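PDB 1O12: N-acetylglucosamine-6-phosphate deacetylase from Thermotoga maritima, which probably catalyses removal of the acetyl group from N-acetylglucosamine 6-phosphate, using one divalent metal cation per subunit. Local coordinates for residues A[260-265]-A[312-317]; A[66-71]-A[76-81]. All coordinates share one frame; numbering follows the deposited sequence.

Contact 1 of 2, residues A[260-265]-A[312-317]; sequences NGIVLV and KNFRKF
Phe314 reaches from helix 307-318 to two aliphatic side chains of strand 262-265, Leu264 and Ile262, and these three residues account for all 134 Å² buried between the segments. The Leu264 and Phe314 CA atoms lie 8.4 Å apart, the closest CA pair across the contact, and side chains fill the space between them. Its placement follows from the first torsion: with CG anti to the backbone N (chi1 -172°), the aromatic group of Phe314 extends from the helix towards the strand. Leu264 uses both of its methyls. CD1 comes in at a slant to the ring, 3.8 Å from Phe314 CD2, while CD2 rests against the stem, 4.1 Å from Phe314 CB. Further out, Ile262 CG2 lies 4.1 Å from Phe314 CE2, again at an oblique angle. The two residues, spaced two apart along the strand, therefore touch the same CD2-CE2 side of the ring from one face of the strand. Every partner is carbon and every participant is buried, which makes the interaction purely apolar. The arrangement fits the outer layer of an amidohydrolase TIM barrel, where a strand turns such residues towards the surrounding helices. Beside the pair, helix 322-336 adds Leu325 against Phe314 and Val328 against Leu264, whereas Ile262 also meets Val253 of helix 247-257 and Leu238 of the parallel neighbouring strand 235-239.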
loop_
_atom_site.group_PDB
_atom_site.type_symbol
_atom_site.label_atom_id
_atom_site.label_comp_id
_atom_site.label_asym_id
_atom_site.label_seq_id
_atom_site.Cartn_x
_atom_site.Cartn_y
_atom_site.Cartn_z
ATOM N N ASN A 260 9.386 11.402 3.111
ATOM C CA ASN A 260 10.361 10.853 4.058
ATOM C C ASN A 260 10.819 9.418 3.779
ATOM O O ASN A 260 11.879 9.019 4.243
ATOM C CB ASN A 260 9.774 10.909 5.482
ATOM C CG ASN A 260 8.945 12.189 5.737
ATOM O OD1 ASN A 260 8.061 12.590 4.920
ATOM N ND2 ASN A 260 9.217 12.837 6.874
ATOM N N GLY A 261 10.037 8.634 3.034
ATOM C CA GLY A 261 10.419 7.255 2.794
ATOM C C GLY A 261 10.767 6.878 1.369
ATOM O O GLY A 261 10.739 5.703 1.027
ATOM N N ILE A 262 11.103 7.865 0.538
ATOM C CA ILE A 262 11.445 7.614 -0.864
ATOM C C ILE A 262 12.800 8.192 -1.270
ATOM O O ILE A 262 13.144 9.324 -0.947
ATOM C CB ILE A 262 10.361 8.180 -1.776
ATOM C CG1 ILE A 262 9.137 7.274 -1.736
ATOM C CG2 ILE A 262 10.885 8.369 -3.173
ATOM C CD1 ILE A 262 7.861 8.001 -2.170
ATOM N N VAL A 263 13.573 7.397 -1.984
ATOM C CA VAL A 263 14.875 7.843 -2.426
ATOM C C VAL A 263 14.898 7.871 -3.938
ATOM O O VAL A 263 14.764 6.826 -4.582
ATOM C CB VAL A 263 15.958 6.905 -1.904
ATOM C CG1 VAL A 263 17.211 6.971 -2.782
ATOM C CG2 VAL A 263 16.314 7.310 -0.509
ATOM N N LEU A 264 15.048 9.049 -4.531
ATOM C CA LEU A 264 15.069 9.095 -5.999
ATOM C C LEU A 264 16.358 8.446 -6.480
ATOM O O LEU A 264 17.403 8.552 -5.838
ATOM C CB LEU A 264 14.944 10.530 -6.498
ATOM C CG LEU A 264 13.616 10.857 -7.182
ATOM C CD1 LEU A 264 12.496 10.065 -6.568
ATOM C CD2 LEU A 264 13.322 12.341 -7.109
ATOM N N VAL A 265 16.287 7.779 -7.616
ATOM C CA VAL A 265 17.437 7.070 -8.150
ATOM C C VAL A 265 17.311 7.100 -9.685
ATOM O O VAL A 265 16.217 7.275 -10.230
ATOM C CB VAL A 265 17.397 5.604 -7.581
ATOM C CG1 VAL A 265 17.545 4.608 -8.655
ATOM C CG2 VAL A 265 18.437 5.428 -6.476
ATOM N N LYS A 312 11.726 16.119 -12.082
ATOM C CA LYS A 312 10.569 16.725 -12.707
ATOM C C LYS A 312 9.430 15.718 -12.710
ATOM O O LYS A 312 8.291 16.059 -12.359
ATOM C CB LYS A 312 10.870 17.148 -14.142
ATOM C CG LYS A 312 11.844 18.312 -14.294
ATOM C CD LYS A 312 11.728 18.937 -15.689
ATOM C CE LYS A 312 12.981 19.698 -16.109
ATOM N NZ LYS A 312 14.133 18.781 -16.469
ATOM N N ASN A 313 9.749 14.480 -13.092
ATOM C CA ASN A 313 8.738 13.443 -13.183
ATOM C C ASN A 313 8.068 13.245 -11.857
ATOM O O ASN A 313 6.840 13.325 -11.759
ATOM C CB ASN A 313 9.323 12.092 -13.661
ATOM C CG ASN A 313 9.608 12.055 -15.162
ATOM O OD1 ASN A 313 9.100 12.868 -15.932
ATOM N ND2 ASN A 313 10.415 11.097 -15.580
ATOM N N PHE A 314 8.873 12.998 -10.828
ATOM C CA PHE A 314 8.347 12.760 -9.500
ATOM C C PHE A 314 7.439 13.875 -9.082
ATOM O O PHE A 314 6.349 13.639 -8.568
ATOM C CB PHE A 314 9.459 12.635 -8.472
ATOM C CG PHE A 314 8.962 12.205 -7.136
ATOM C CD1 PHE A 314 8.575 13.151 -6.185
ATOM C CD2 PHE A 314 8.826 10.844 -6.844
ATOM C CE1 PHE A 314 8.061 12.754 -4.949
ATOM C CE2 PHE A 314 8.318 10.422 -5.626
ATOM C CZ PHE A 314 7.935 11.380 -4.670
ATOM N N ARG A 315 7.902 15.100 -9.301
ATOM C CA ARG A 315 7.125 16.266 -8.954
ATOM C C ARG A 315 5.784 16.294 -9.683
ATOM O O ARG A 315 4.770 16.672 -9.108
ATOM C CB ARG A 315 7.889 17.534 -9.294
ATOM C CG ARG A 315 7.122 18.778 -8.897
ATOM C CD ARG A 315 7.568 19.967 -9.691
ATOM N NE ARG A 315 7.319 21.192 -8.955
ATOM C CZ ARG A 315 7.500 22.417 -9.438
ATOM N NH1 ARG A 315 7.936 22.580 -10.680
ATOM N NH2 ARG A 315 7.255 23.486 -8.671
ATOM N N LYS A 316 5.776 15.894 -10.951
ATOM C CA LYS A 316 4.548 15.918 -11.722
ATOM C C LYS A 316 3.608 14.781 -11.338
ATOM O O LYS A 316 2.397 14.972 -11.254
ATOM C CB LYS A 316 4.870 15.825 -13.209
ATOM C CG LYS A 316 3.653 15.817 -14.128
ATOM C CD LYS A 316 4.050 15.264 -15.492
ATOM C CE LYS A 316 5.427 15.822 -15.945
ATOM N NZ LYS A 316 6.455 14.757 -16.290
ATOM N N PHE A 317 4.169 13.597 -11.119
ATOM C CA PHE A 317 3.359 12.450 -10.764
ATOM C C PHE A 317 2.624 12.646 -9.446
ATOM O O PHE A 317 1.445 12.304 -9.331
ATOM C CB PHE A 317 4.233 11.191 -10.673
ATOM C CG PHE A 317 4.809 10.740 -11.994
ATOM C CD1 PHE A 317 5.821 9.796 -12.028
ATOM C CD2 PHE A 317 4.314 11.240 -13.208
ATOM C CE1 PHE A 317 6.346 9.338 -13.258
ATOM C CE2 PHE A 317 4.818 10.804 -14.433
ATOM C CZ PHE A 317 5.840 9.844 -14.462
#

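Contact 2 of 2, residues A[66-71]-A[76-81]; sequences VGADTM and SEMEEF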
loop_
_atom_site.group_PDB
_atom_site.type_symbol
_atom_site.label_atom_id
_atom_site.label_comp_id
_atom_site.label_asym_id
_atom_site.label_seq_id
_atom_site.Cartn_x
_atom_site.Cartn_y
_atom_site.Cartn_z
ATOM N N VAL A 66 25.656 8.502 -20.917
ATOM C CA VAL A 66 26.318 9.105 -22.098
ATOM C C VAL A 66 27.634 8.431 -22.551
ATOM O O VAL A 66 28.630 9.100 -22.858
ATOM C CB VAL A 66 26.570 10.649 -21.891
ATOM C CG1 VAL A 66 25.263 11.422 -21.969
ATOM C CG2 VAL A 66 27.211 10.906 -20.537
ATOM N N GLY A 67 27.626 7.103 -22.579
ATOM C CA GLY A 67 28.785 6.356 -22.995
ATOM C C GLY A 67 29.688 5.854 -21.895
ATOM O O GLY A 67 30.456 4.932 -22.130
ATOM N N ALA A 68 29.615 6.431 -20.698
ATOM C CA ALA A 68 30.486 6.008 -19.587
ATOM C C ALA A 68 29.854 4.925 -18.719
ATOM O O ALA A 68 28.673 5.004 -18.400
ATOM C CB ALA A 68 30.830 7.209 -18.735
ATOM N N ASP A 69 30.626 3.914 -18.342
ATOM C CA ASP A 69 30.110 2.837 -17.500
ATOM C C ASP A 69 30.983 2.716 -16.271
ATOM O O ASP A 69 32.127 3.165 -16.246
ATOM C CB ASP A 69 30.187 1.453 -18.156
ATOM C CG ASP A 69 29.990 1.479 -19.644
ATOM O OD1 ASP A 69 28.946 0.938 -20.100
ATOM O OD2 ASP A 69 30.884 2.014 -20.361
ATOM N N THR A 70 30.438 2.037 -15.275
ATOM C CA THR A 70 31.135 1.782 -14.041
ATOM C C THR A 70 32.016 0.538 -14.279
ATOM O O THR A 70 33.055 0.359 -13.630
ATOM C CB THR A 70 30.097 1.554 -12.910
ATOM O OG1 THR A 70 29.435 2.794 -12.643
ATOM C CG2 THR A 70 30.744 1.027 -11.632
HETATM N N MSE A 71 31.613 -0.307 -15.227
HETATM C CA MSE A 71 32.392 -1.504 -15.518
HETATM C C MSE A 71 33.763 -1.160 -16.120
HETATM O O MSE A 71 34.732 -1.898 -15.933
HETATM C CB MSE A 71 31.611 -2.459 -16.440
HETATM C CG MSE A 71 30.373 -3.110 -15.787
HETATM SE SE MSE A 71 30.543 -3.720 -13.882
HETATM C CE MSE A 71 31.036 -5.595 -14.151
ATOM N N SER A 76 35.569 9.849 -14.247
ATOM C CA SER A 76 35.721 11.225 -14.686
ATOM C C SER A 76 34.636 11.638 -15.654
ATOM O O SER A 76 34.133 12.761 -15.584
ATOM C CB SER A 76 37.065 11.424 -15.366
ATOM O OG SER A 76 37.250 12.805 -15.617
ATOM N N GLU A 77 34.277 10.745 -16.572
ATOM C CA GLU A 77 33.233 11.089 -17.532
ATOM C C GLU A 77 31.894 11.184 -16.829
ATOM O O GLU A 77 31.167 12.171 -17.008
ATOM C CB GLU A 77 33.139 10.077 -18.688
ATOM C CG GLU A 77 34.297 10.127 -19.651
ATOM C CD GLU A 77 35.529 9.463 -19.081
ATOM O OE1 GLU A 77 36.620 9.615 -19.680
ATOM O OE2 GLU A 77 35.414 8.774 -18.034
HETATM N N MSE A 78 31.570 10.171 -16.028
HETATM C CA MSE A 78 30.309 10.175 -15.301
HETATM C C MSE A 78 30.180 11.431 -14.451
HETATM O O MSE A 78 29.164 12.136 -14.534
HETATM C CB MSE A 78 30.214 8.937 -14.419
HETATM C CG MSE A 78 30.128 7.659 -15.220
HETATM SE SE MSE A 78 30.063 5.988 -14.193
HETATM C CE MSE A 78 28.268 6.141 -13.436
ATOM N N GLU A 79 31.214 11.734 -13.661
ATOM C CA GLU A 79 31.163 12.899 -12.787
ATOM C C GLU A 79 30.833 14.203 -13.503
ATOM O O GLU A 79 29.914 14.930 -13.126
ATOM C CB GLU A 79 32.483 13.082 -12.048
ATOM C CG GLU A 79 32.566 14.384 -11.252
ATOM C CD GLU A 79 33.775 14.443 -10.311
ATOM O OE1 GLU A 79 33.962 15.482 -9.639
ATOM O OE2 GLU A 79 34.542 13.451 -10.236
ATOM N N GLU A 80 31.615 14.484 -14.531
ATOM C CA GLU A 80 31.488 15.671 -15.323
ATOM C C GLU A 80 30.059 15.810 -15.897
ATOM O O GLU A 80 29.465 16.892 -15.858
ATOM C CB GLU A 80 32.565 15.615 -16.422
ATOM C CG GLU A 80 32.753 16.888 -17.217
ATOM C CD GLU A 80 32.590 18.156 -16.361
ATOM O OE1 GLU A 80 33.199 18.245 -15.258
ATOM O OE2 GLU A 80 31.850 19.069 -16.808
ATOM N N PHE A 81 29.481 14.736 -16.415
ATOM C CA PHE A 81 28.133 14.872 -16.949
ATOM C C PHE A 81 27.099 15.133 -15.856
ATOM O O PHE A 81 26.245 16.014 -15.991
ATOM C CB PHE A 81 27.711 13.626 -17.717
ATOM C CG PHE A 81 26.338 13.732 -18.286
ATOM C CD1 PHE A 81 26.074 14.623 -19.329
ATOM C CD2 PHE A 81 25.280 13.018 -17.729
ATOM C CE1 PHE A 81 24.761 14.814 -19.812
ATOM C CE2 PHE A 81 23.964 13.205 -18.203
ATOM C CZ PHE A 81 23.709 14.107 -19.247
#
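Thr70 OG1 is hydrogen-bonded to the carbonyl O of His63 and also meets the end of Met78, modelled as selenomethionine. The Thr70 oxygen OG1 lies 3.6 Å from Met78 SE and equally far from Met78 CE; the bend at chi3 (71°) leaves selenium and methyl both beside the hydroxyl. The two side chains cross at about a right angle. Nearer the helix backbone, Ala68 CB packs 3.6 Å from Met78 CG and 3.7 Å from Glu77 CB, so one methyl fits against two successive helix residues. Strand 68-69 pairs antiparallel with strand 61-65 as a small hairpin, with Val66 and Gly67 at its turn; the chain then enters helix 75-83, which leads to strand 87-93 of the TIM barrel. His63 belongs to the His-X-His sequence of amidohydrolases, although the iron here is bound by Glu127, His188 and His209. At the turn, Val66 lays both methyls over one face of Phe81: CG1 stands 4.1 Å from the Phe81 ring centroid and 11° off its normal, a CH-pi contact, while CG2 lies 3.7 Å from Phe81 CG. Replacing Phe81 by an alanine would take away the ring, which would probably leave Val66 CG1 without its CH-pi partner and open a gap beside Phe306. That second ring meets Phe81 with the planes inclined at about 55°.

From the N terminus, contact 2 comes first and closes a short loop: only four residues separate 66-71 from 76-81, so it ties the hairpin after strand 52-59 to the helix that follows. The chain then runs through Glu127 at the end of strand 121-127 and past His188 and His209, which follow strands 183-186 and 206-207, before contact 1 opens at strand 262-265. Contact 1 closes a longer loop of 46 residues, passing the predicted proton donor/acceptor Asp267 on the way to helix 307-318. The two loops follow in series, neither enclosing nor crossing the other. The centres of contacts 1 and 2 lie about 23 Å apart, their nearest atoms about 11 Å, so the two do not touch.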